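Local coordinates for protein of uncharacterized function (DUF1076) (Salmonella typhi, PDB 6IAI) that acts as a type III secreted E3/E4 ubiquitin ligase that binds diubiquitin, this chain being the N-terminal part of the effector, at residues P26-T31 / D37-N42; R64-E69 / Q102-R107. All coordinates share one frame; numbering follows the deposited sequence.

In the fold
Strand 22-25 runs into residues 26-31. The chain then turns through five residues and comes back as 37-42, so interaction 1 closes a short loop just before helix 41-53. That helix leads to strand 59-63, which lies parallel to 22-25, as in a beta-alpha-beta crossover. A tight turn follows, and strand 66-71 begins. Interaction 2 closes a much longer loop, from 64-69 to helix 91-113, and packs that helix against the mixed sheet. The two contacts follow one another without crossing. The centres of interactions 1 and 2 are about 12 Å apart. They meet where Arg64 approaches Val28 and Ile30. Asn104 also bonds to Ile36, in the five-residue turn that interaction 1 closes.

Interaction 1: residues P26-T31 / D37-N42; sequences PNVAIT and DKLSEN
The backbone N of Asp37 donates to the carbonyl O of Ala29 at 2.8 Å. The N-H...O angle is 163°, and the donor lies 34° out of the carbonyl plane. Beside this bond Ala29 CB packs on Asp37 CB at 3.6 Å. The Asp37 carboxylate bends over the next peptide. Its CG stands anti to the backbone N (chi1 -153°), and OD1 accepts a hydrogen bond from Lys38 N at 2.9 Å, on its anti side but tilted out of the carboxylate plane. Thr31 comes up to the same residue, with OG1 3.7 Å from Asp37 CA. That hydroxyl also makes a weak hydrogen bond with the O of Arg35.

The bond joins two points of the connection between strand 22-25 and helix 41-53, the first half of a beta-alpha-beta unit. On the buried side a methyl of each side chain meets the other: Leu39 CD2 lies 3.8 Å from Val28 CG1, and the two side chains cross at a slant. Both also pack on Leu63 of strand 59-63, so the loop is seated on the sheet. The Lys38 CB points away from 26-31. Lys38 NZ donates to Leu39 O at 2.8 Å and forms a salt bridge with Glu41 OE1, approached from above the carboxylate plane. Ser40 is the N-cap of helix 41-53, its OG bonded to Asp43 N.

Interaction 2: residues R64-E69 / Q102-R107; sequences RDLLYE and QGNAIR
Asn104 reaches from helix 91-113 to the phenol end of Tyr68. With CG anti to the carbonyl carbon, the side chain runs beside the hydroxyl, and Asn104 ND2 makes a weak hydrogen bond to Tyr68 OH at 3.2 Å. The N-H...O angle is only 135°. Asn104 CB lies beside the ring, 3.8 Å from both CE2 and CZ of Tyr68. Ring and amide planes stand 67° apart, so the two groups meet at an angle and do not stack. The other end of the amide has a stronger partner: OD1 accepts a hydrogen bond from the backbone N of Ile36. The amide therefore bridges the tyrosine and the loop before helix 41-53, and the Ile36 bond probably fixes which way it is turned. Leu66, two residues before Tyr68, adds a loose contact, its CD1 4.3 Å from Asn104 ND2.

Here the last helix of this chain, 91-113, packs over one side of the four-stranded mixed sheet. The axes of strand 66-69 and helix 102-107 approach to 9.7 Å and cross at -46°. Ala105 follows, and its small side chain is consistent with the close approach of the Tyr68 ring to the helix backbone. Tyr68 CE2 is 3.7 Å from Ala105 N, and Tyr68 CD2 is 4.1 Å from Ala105 CB. Val84 of strand 83-85 touches both residues, while Tyr68 also meets Trp101 in an edge-to-face ring pair and packs on Leu108, so the ring is buried.

Interaction 1: residues P26-T31 / D37-N42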
ATOM      1  N   PRO A  26      -1.480   5.682   8.695  1.00 53.17           N
ATOM      2  CA  PRO A  26      -2.406   5.452   9.819  1.00 54.61           C
ATOM      3  C   PRO A  26      -3.834   5.985   9.682  1.00 61.00           C
ATOM      4  O   PRO A  26      -4.805   5.265   9.955  1.00 61.54           O
ATOM      5  CB  PRO A  26      -1.677   6.123  10.998  1.00 56.01           C
ATOM      6  CG  PRO A  26      -0.869   7.210  10.374  1.00 59.46           C
ATOM      7  CD  PRO A  26      -0.402   6.629   9.071  1.00 55.10           C
ATOM      8  N   ASN A  27      -3.958   7.244   9.293  1.00 58.23           N
ATOM      9  CA  ASN A  27      -5.241   7.925   9.224  1.00 59.06           C
ATOM     10  C   ASN A  27      -5.834   7.890   7.823  1.00 61.20           C
ATOM     11  O   ASN A  27      -6.288   8.923   7.329  1.00 61.77           O
ATOM     12  CB  ASN A  27      -5.097   9.380   9.757  1.00 66.87           C
ATOM     13  CG  ASN A  27      -4.173   9.534  10.962  1.00 99.60           C
ATOM     14  OD1 ASN A  27      -4.424   9.010  12.065  1.00 98.53           O
ATOM     15  ND2 ASN A  27      -3.071  10.250  10.766  1.00 85.53           N
ATOM     16  N   VAL A  28      -5.840   6.702   7.178  1.00 55.28           N
ATOM     17  CA  VAL A  28      -6.388   6.560   5.831  1.00 53.12           C
ATOM     18  C   VAL A  28      -7.906   6.610   5.900  1.00 53.54           C
ATOM     19  O   VAL A  28      -8.542   5.790   6.576  1.00 51.41           O
ATOM     20  CB  VAL A  28      -5.842   5.337   5.053  1.00 56.24           C
ATOM     21  CG1 VAL A  28      -6.561   5.151   3.723  1.00 55.81           C
ATOM     22  CG2 VAL A  28      -4.361   5.496   4.812  1.00 55.88           C
ATOM     23  N   ALA A  29      -8.458   7.620   5.225  1.00 49.94           N
ATOM     24  CA  ALA A  29      -9.886   7.879   5.121  1.00 50.52           C
ATOM     25  C   ALA A  29     -10.586   6.753   4.394  1.00 57.43           C
ATOM     26  O   ALA A  29     -10.098   6.268   3.371  1.00 56.92           O
ATOM     27  CB  ALA A  29     -10.126   9.193   4.395  1.00 51.02           C
ATOM     28  N   ILE A  30     -11.707   6.312   4.965  1.00 55.93           N
ATOM     29  CA  ILE A  30     -12.568   5.278   4.408  1.00 56.28           C
ATOM     30  C   ILE A  30     -13.847   5.912   3.889  1.00 61.53           C
ATOM     31  O   ILE A  30     -14.358   6.867   4.485  1.00 61.55           O
ATOM     32  CB  ILE A  30     -12.788   4.100   5.395  1.00 59.57           C
ATOM     33  CG1 ILE A  30     -11.439   3.519   5.811  1.00 61.02           C
ATOM     34  CG2 ILE A  30     -13.663   2.984   4.830  1.00 59.05           C
ATOM     35  CD1 ILE A  30     -10.398   3.098   4.622  1.00 73.29           C
ATOM     36  N   THR A  31     -14.318   5.385   2.742  1.00 58.36           N
ATOM     37  CA  THR A  31     -15.530   5.726   2.005  1.00 58.35           C
ATOM     38  C   THR A  31     -16.679   4.892   2.605  1.00 64.35           C
ATOM     39  O   THR A  31     -16.431   3.813   3.171  1.00 65.11           O
ATOM     40  CB  THR A  31     -15.301   5.422   0.505  1.00 65.01           C
ATOM     41  OG1 THR A  31     -14.155   6.136   0.046  1.00 62.55           O
ATOM     42  CG2 THR A  31     -16.467   5.824  -0.369  1.00 69.32           C
ATOM     43  N   ASP A  37     -10.369   6.078   0.591  1.00 42.63           N
ATOM     44  CA  ASP A  37     -10.655   7.344  -0.066  1.00 43.15           C
ATOM     45  C   ASP A  37      -9.338   7.767  -0.729  1.00 45.95           C
ATOM     46  O   ASP A  37      -8.370   7.004  -0.731  1.00 45.45           O
ATOM     47  CB  ASP A  37     -11.116   8.403   0.975  1.00 45.97           C
ATOM     48  CG  ASP A  37     -12.023   9.523   0.478  1.00 61.42           C
ATOM     49  OD1 ASP A  37     -12.020   9.801  -0.747  1.00 60.59           O
ATOM     50  OD2 ASP A  37     -12.704  10.156   1.324  1.00 73.81           O
ATOM     51  N   LYS A  38      -9.290   8.985  -1.265  1.00 42.65           N
ATOM     52  CA  LYS A  38      -8.110   9.528  -1.909  1.00 42.36           C
ATOM     53  C   LYS A  38      -7.009   9.807  -0.852  1.00 47.47           C
ATOM     54  O   LYS A  38      -7.275  10.499   0.129  1.00 50.01           O
ATOM     55  CB  LYS A  38      -8.528  10.784  -2.723  1.00 44.09           C
ATOM     56  CG  LYS A  38      -7.406  11.688  -3.257  1.00 64.74           C
ATOM     57  CD  LYS A  38      -6.456  11.013  -4.281  1.00 76.15           C
ATOM     58  CE  LYS A  38      -5.521  12.003  -4.943  1.00 78.17           C
ATOM     59  NZ  LYS A  38      -4.757  12.838  -3.961  1.00 71.33           N
ATOM     60  N   LEU A  39      -5.797   9.225  -1.028  1.00 41.14           N
ATOM     61  CA  LEU A  39      -4.650   9.481  -0.153  1.00 39.50           C
ATOM     62  C   LEU A  39      -4.142  10.887  -0.454  1.00 43.28           C
ATOM     63  O   LEU A  39      -4.407  11.405  -1.537  1.00 43.18           O
ATOM     64  CB  LEU A  39      -3.482   8.500  -0.398  1.00 38.97           C
ATOM     65  CG  LEU A  39      -3.648   6.980  -0.281  1.00 43.19           C
ATOM     66  CD1 LEU A  39      -2.312   6.345   0.034  1.00 42.38           C
ATOM     67  CD2 LEU A  39      -4.633   6.572   0.767  1.00 45.00           C
ATOM     68  N   SER A  40      -3.365  11.495   0.463  1.00 40.01           N
ATOM     69  CA  SER A  40      -2.822  12.833   0.192  1.00 39.00           C
ATOM     70  C   SER A  40      -1.764  12.740  -0.925  1.00 44.52           C
ATOM     71  O   SER A  40      -1.267  11.648  -1.207  1.00 46.27           O
ATOM     72  CB  SER A  40      -2.251  13.460   1.467  1.00 39.05           C
ATOM     73  OG  SER A  40      -0.910  13.088   1.755  1.00 46.11           O
ATOM     74  N   GLU A  41      -1.417  13.868  -1.546  1.00 39.97           N
ATOM     75  CA  GLU A  41      -0.395  13.911  -2.581  1.00 40.21           C
ATOM     76  C   GLU A  41       0.971  13.565  -2.021  1.00 44.60           C
ATOM     77  O   GLU A  41       1.752  12.893  -2.706  1.00 45.65           O
ATOM     78  CB  GLU A  41      -0.379  15.283  -3.293  1.00 42.28           C
ATOM     79  CG  GLU A  41      -1.563  15.489  -4.236  1.00 57.23           C
ATOM     80  CD  GLU A  41      -1.719  14.511  -5.391  1.00 82.27           C
ATOM     81  OE1 GLU A  41      -2.864  14.063  -5.635  1.00 73.93           O
ATOM     82  OE2 GLU A  41      -0.703  14.191  -6.049  1.00 79.69           O
ATOM     83  N   ASN A  42       1.258  13.993  -0.763  1.00 40.19           N
ATOM     84  CA  ASN A  42       2.514  13.679  -0.056  1.00 39.26           C
ATOM     85  C   ASN A  42       2.630  12.166   0.169  1.00 37.73           C
ATOM     86  O   ASN A  42       3.707  11.635  -0.010  1.00 37.30           O
ATOM     87  CB  ASN A  42       2.589  14.389   1.298  1.00 44.76           C
ATOM     88  CG  ASN A  42       2.897  15.860   1.277  1.00 63.69           C
ATOM     89  OD1 ASN A  42       3.639  16.371   0.426  1.00 52.78           O
ATOM     90  ND2 ASN A  42       2.455  16.536   2.332  1.00 57.28           N
TER

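Interaction 2: residues R64-E69 / Q102-R107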
ATOM      1  N   ARG A  64      -4.825   1.080   6.543  1.00 39.17           N
ATOM      2  CA  ARG A  64      -5.694   0.556   7.604  1.00 39.60           C
ATOM      3  C   ARG A  64      -5.036  -0.715   8.148  1.00 42.84           C
ATOM      4  O   ARG A  64      -3.911  -0.656   8.628  1.00 42.16           O
ATOM      5  CB  ARG A  64      -7.128   0.260   7.113  1.00 42.85           C
ATOM      6  CG  ARG A  64      -8.001   1.476   6.934  1.00 60.27           C
ATOM      7  CD  ARG A  64      -9.471   1.071   7.013  1.00 81.70           C
ATOM      8  NE  ARG A  64     -10.098   1.211   8.340  1.00 98.80           N
ATOM      9  CZ  ARG A  64     -10.327   2.358   8.987  1.00112.50           C
ATOM     10  NH1 ARG A  64      -9.904   3.514   8.484  1.00 96.19           N
ATOM     11  NH2 ARG A  64     -10.934   2.351  10.166  1.00100.63           N
ATOM     12  N   ASP A  65      -5.687  -1.864   7.984  1.00 40.63           N
ATOM     13  CA  ASP A  65      -5.185  -3.152   8.467  1.00 40.89           C
ATOM     14  C   ASP A  65      -4.813  -4.135   7.337  1.00 45.17           C
ATOM     15  O   ASP A  65      -4.515  -5.292   7.622  1.00 47.45           O
ATOM     16  CB  ASP A  65      -6.203  -3.773   9.457  1.00 42.49           C
ATOM     17  CG  ASP A  65      -7.560  -4.105   8.856  1.00 56.00           C
ATOM     18  OD1 ASP A  65      -8.067  -3.297   8.018  1.00 57.61           O
ATOM     19  OD2 ASP A  65      -8.130  -5.147   9.232  1.00 61.85           O
ATOM     20  N   LEU A  66      -4.806  -3.686   6.073  1.00 38.71           N
ATOM     21  CA  LEU A  66      -4.427  -4.565   4.968  1.00 37.30           C
ATOM     22  C   LEU A  66      -3.093  -4.153   4.348  1.00 39.84           C
ATOM     23  O   LEU A  66      -2.724  -2.974   4.384  1.00 39.21           O
ATOM     24  CB  LEU A  66      -5.545  -4.674   3.903  1.00 37.49           C
ATOM     25  CG  LEU A  66      -6.907  -5.257   4.366  1.00 41.27           C
ATOM     26  CD1 LEU A  66      -8.012  -4.918   3.377  1.00 41.34           C
ATOM     27  CD2 LEU A  66      -6.817  -6.770   4.656  1.00 40.71           C
ATOM     28  N   LEU A  67      -2.359  -5.147   3.812  1.00 35.88           N
ATOM     29  CA  LEU A  67      -1.060  -4.991   3.161  1.00 34.91           C
ATOM     30  C   LEU A  67      -1.207  -5.070   1.662  1.00 39.19           C
ATOM     31  O   LEU A  67      -1.854  -5.989   1.149  1.00 37.61           O
ATOM     32  CB  LEU A  67      -0.041  -6.069   3.590  1.00 34.45           C
ATOM     33  CG  LEU A  67       0.251  -6.255   5.053  1.00 39.09           C
ATOM     34  CD1 LEU A  67       1.427  -7.218   5.232  1.00 37.83           C
ATOM     35  CD2 LEU A  67       0.502  -4.921   5.742  1.00 42.47           C
ATOM     36  N   TYR A  68      -0.517  -4.150   0.966  1.00 36.08           N
ATOM     37  CA  TYR A  68      -0.470  -4.012  -0.487  1.00 34.79           C
ATOM     38  C   TYR A  68       0.972  -4.040  -0.941  1.00 37.71           C
ATOM     39  O   TYR A  68       1.843  -3.555  -0.241  1.00 38.66           O
ATOM     40  CB  TYR A  68      -1.145  -2.697  -0.908  1.00 35.92           C
ATOM     41  CG  TYR A  68      -2.574  -2.619  -0.401  1.00 38.23           C
ATOM     42  CD1 TYR A  68      -2.854  -2.182   0.896  1.00 40.22           C
ATOM     43  CD2 TYR A  68      -3.638  -3.072  -1.182  1.00 38.34           C
ATOM     44  CE1 TYR A  68      -4.157  -2.177   1.392  1.00 40.62           C
ATOM     45  CE2 TYR A  68      -4.946  -3.053  -0.702  1.00 39.00           C
ATOM     46  CZ  TYR A  68      -5.202  -2.597   0.582  1.00 46.69           C
ATOM     47  OH  TYR A  68      -6.479  -2.599   1.066  1.00 44.30           O
ATOM     48  N   GLU A  69       1.233  -4.666  -2.086  1.00 33.49           N
ATOM     49  CA  GLU A  69       2.556  -4.742  -2.694  1.00 32.04           C
ATOM     50  C   GLU A  69       2.594  -3.767  -3.827  1.00 36.96           C
ATOM     51  O   GLU A  69       1.667  -3.752  -4.631  1.00 38.50           O
ATOM     52  CB  GLU A  69       2.845  -6.151  -3.181  1.00 33.29           C
ATOM     53  CG  GLU A  69       2.806  -7.176  -2.057  1.00 39.12           C
ATOM     54  CD  GLU A  69       2.842  -8.638  -2.461  1.00 73.02           C
ATOM     55  OE1 GLU A  69       2.300  -8.993  -3.537  1.00 63.25           O
ATOM     56  OE2 GLU A  69       3.323  -9.445  -1.632  1.00 78.40           O
ATOM     57  N   GLN A 102      -9.059  -6.340  -3.011  1.00 40.97           N
ATOM     58  CA  GLN A 102      -8.960  -6.145  -4.466  1.00 40.14           C
ATOM     59  C   GLN A 102      -9.398  -4.753  -4.927  1.00 42.84           C
ATOM     60  O   GLN A 102      -8.708  -4.121  -5.738  1.00 43.84           O
ATOM     61  CB  GLN A 102      -9.721  -7.254  -5.218  1.00 41.47           C
ATOM     62  CG  GLN A 102      -9.593  -7.238  -6.751  1.00 57.85           C
ATOM     63  CD  GLN A 102      -8.192  -7.520  -7.234  1.00 85.33           C
ATOM     64  OE1 GLN A 102      -7.390  -6.604  -7.458  1.00 82.47           O
ATOM     65  NE2 GLN A 102      -7.861  -8.794  -7.393  1.00 84.37           N
ATOM     66  N   GLY A 103     -10.525  -4.287  -4.406  1.00 37.69           N
ATOM     67  CA  GLY A 103     -11.076  -2.971  -4.712  1.00 36.37           C
ATOM     68  C   GLY A 103     -10.182  -1.839  -4.283  1.00 39.97           C
ATOM     69  O   GLY A 103     -10.042  -0.838  -5.006  1.00 41.66           O
ATOM     70  N   ASN A 104      -9.568  -1.996  -3.099  1.00 35.44           N
ATOM     71  CA  ASN A 104      -8.631  -1.020  -2.542  1.00 35.50           C
ATOM     72  C   ASN A 104      -7.332  -1.026  -3.355  1.00 36.10           C
ATOM     73  O   ASN A 104      -6.781   0.041  -3.628  1.00 35.79           O
ATOM     74  CB  ASN A 104      -8.351  -1.337  -1.087  1.00 37.48           C
ATOM     75  CG  ASN A 104      -9.461  -0.971  -0.154  1.00 46.04           C
ATOM     76  OD1 ASN A 104     -10.239  -0.046  -0.395  1.00 37.80           O
ATOM     77  ND2 ASN A 104      -9.504  -1.646   0.967  1.00 41.91           N
ATOM     78  N   ALA A 105      -6.883  -2.236  -3.773  1.00 29.31           N
ATOM     79  CA  ALA A 105      -5.695  -2.416  -4.601  1.00 29.14           C
ATOM     80  C   ALA A 105      -5.848  -1.668  -5.928  1.00 36.72           C
ATOM     81  O   ALA A 105      -4.930  -0.933  -6.299  1.00 37.29           O
ATOM     82  CB  ALA A 105      -5.418  -3.899  -4.817  1.00 29.56           C
ATOM     83  N   ILE A 106      -7.060  -1.744  -6.568  1.00 34.95           N
ATOM     84  CA  ILE A 106      -7.423  -1.044  -7.807  1.00 34.04           C
ATOM     85  C   ILE A 106      -7.325   0.457  -7.590  1.00 37.84           C
ATOM     86  O   ILE A 106      -6.746   1.171  -8.413  1.00 39.14           O
ATOM     87  CB  ILE A 106      -8.868  -1.438  -8.311  1.00 37.86           C
ATOM     88  CG1 ILE A 106      -9.021  -2.914  -8.763  1.00 39.65           C
ATOM     89  CG2 ILE A 106      -9.360  -0.501  -9.405  1.00 37.29           C
ATOM     90  CD1 ILE A 106      -8.033  -3.463  -9.741  1.00 59.73           C
ATOM     91  N   ARG A 107      -7.927   0.941  -6.491  1.00 35.87           N
ATOM     92  CA  ARG A 107      -7.989   2.368  -6.138  1.00 34.91           C
ATOM     93  C   ARG A 107      -6.618   2.942  -5.890  1.00 36.67           C
ATOM     94  O   ARG A 107      -6.304   4.021  -6.414  1.00 38.30           O
ATOM     95  CB  ARG A 107      -8.904   2.585  -4.930  1.00 37.58           C
ATOM     96  CG  ARG A 107     -10.381   2.547  -5.295  1.00 46.85           C
ATOM     97  CD  ARG A 107     -11.243   2.296  -4.085  1.00 59.30           C
ATOM     98  NE  ARG A 107     -12.601   1.929  -4.479  1.00 72.64           N
ATOM     99  CZ  ARG A 107     -13.613   2.778  -4.551  1.00 84.27           C
ATOM    100  NH1 ARG A 107     -13.442   4.058  -4.225  1.00 69.98           N
ATOM    101  NH2 ARG A 107     -14.809   2.356  -4.941  1.00 65.13           N
TER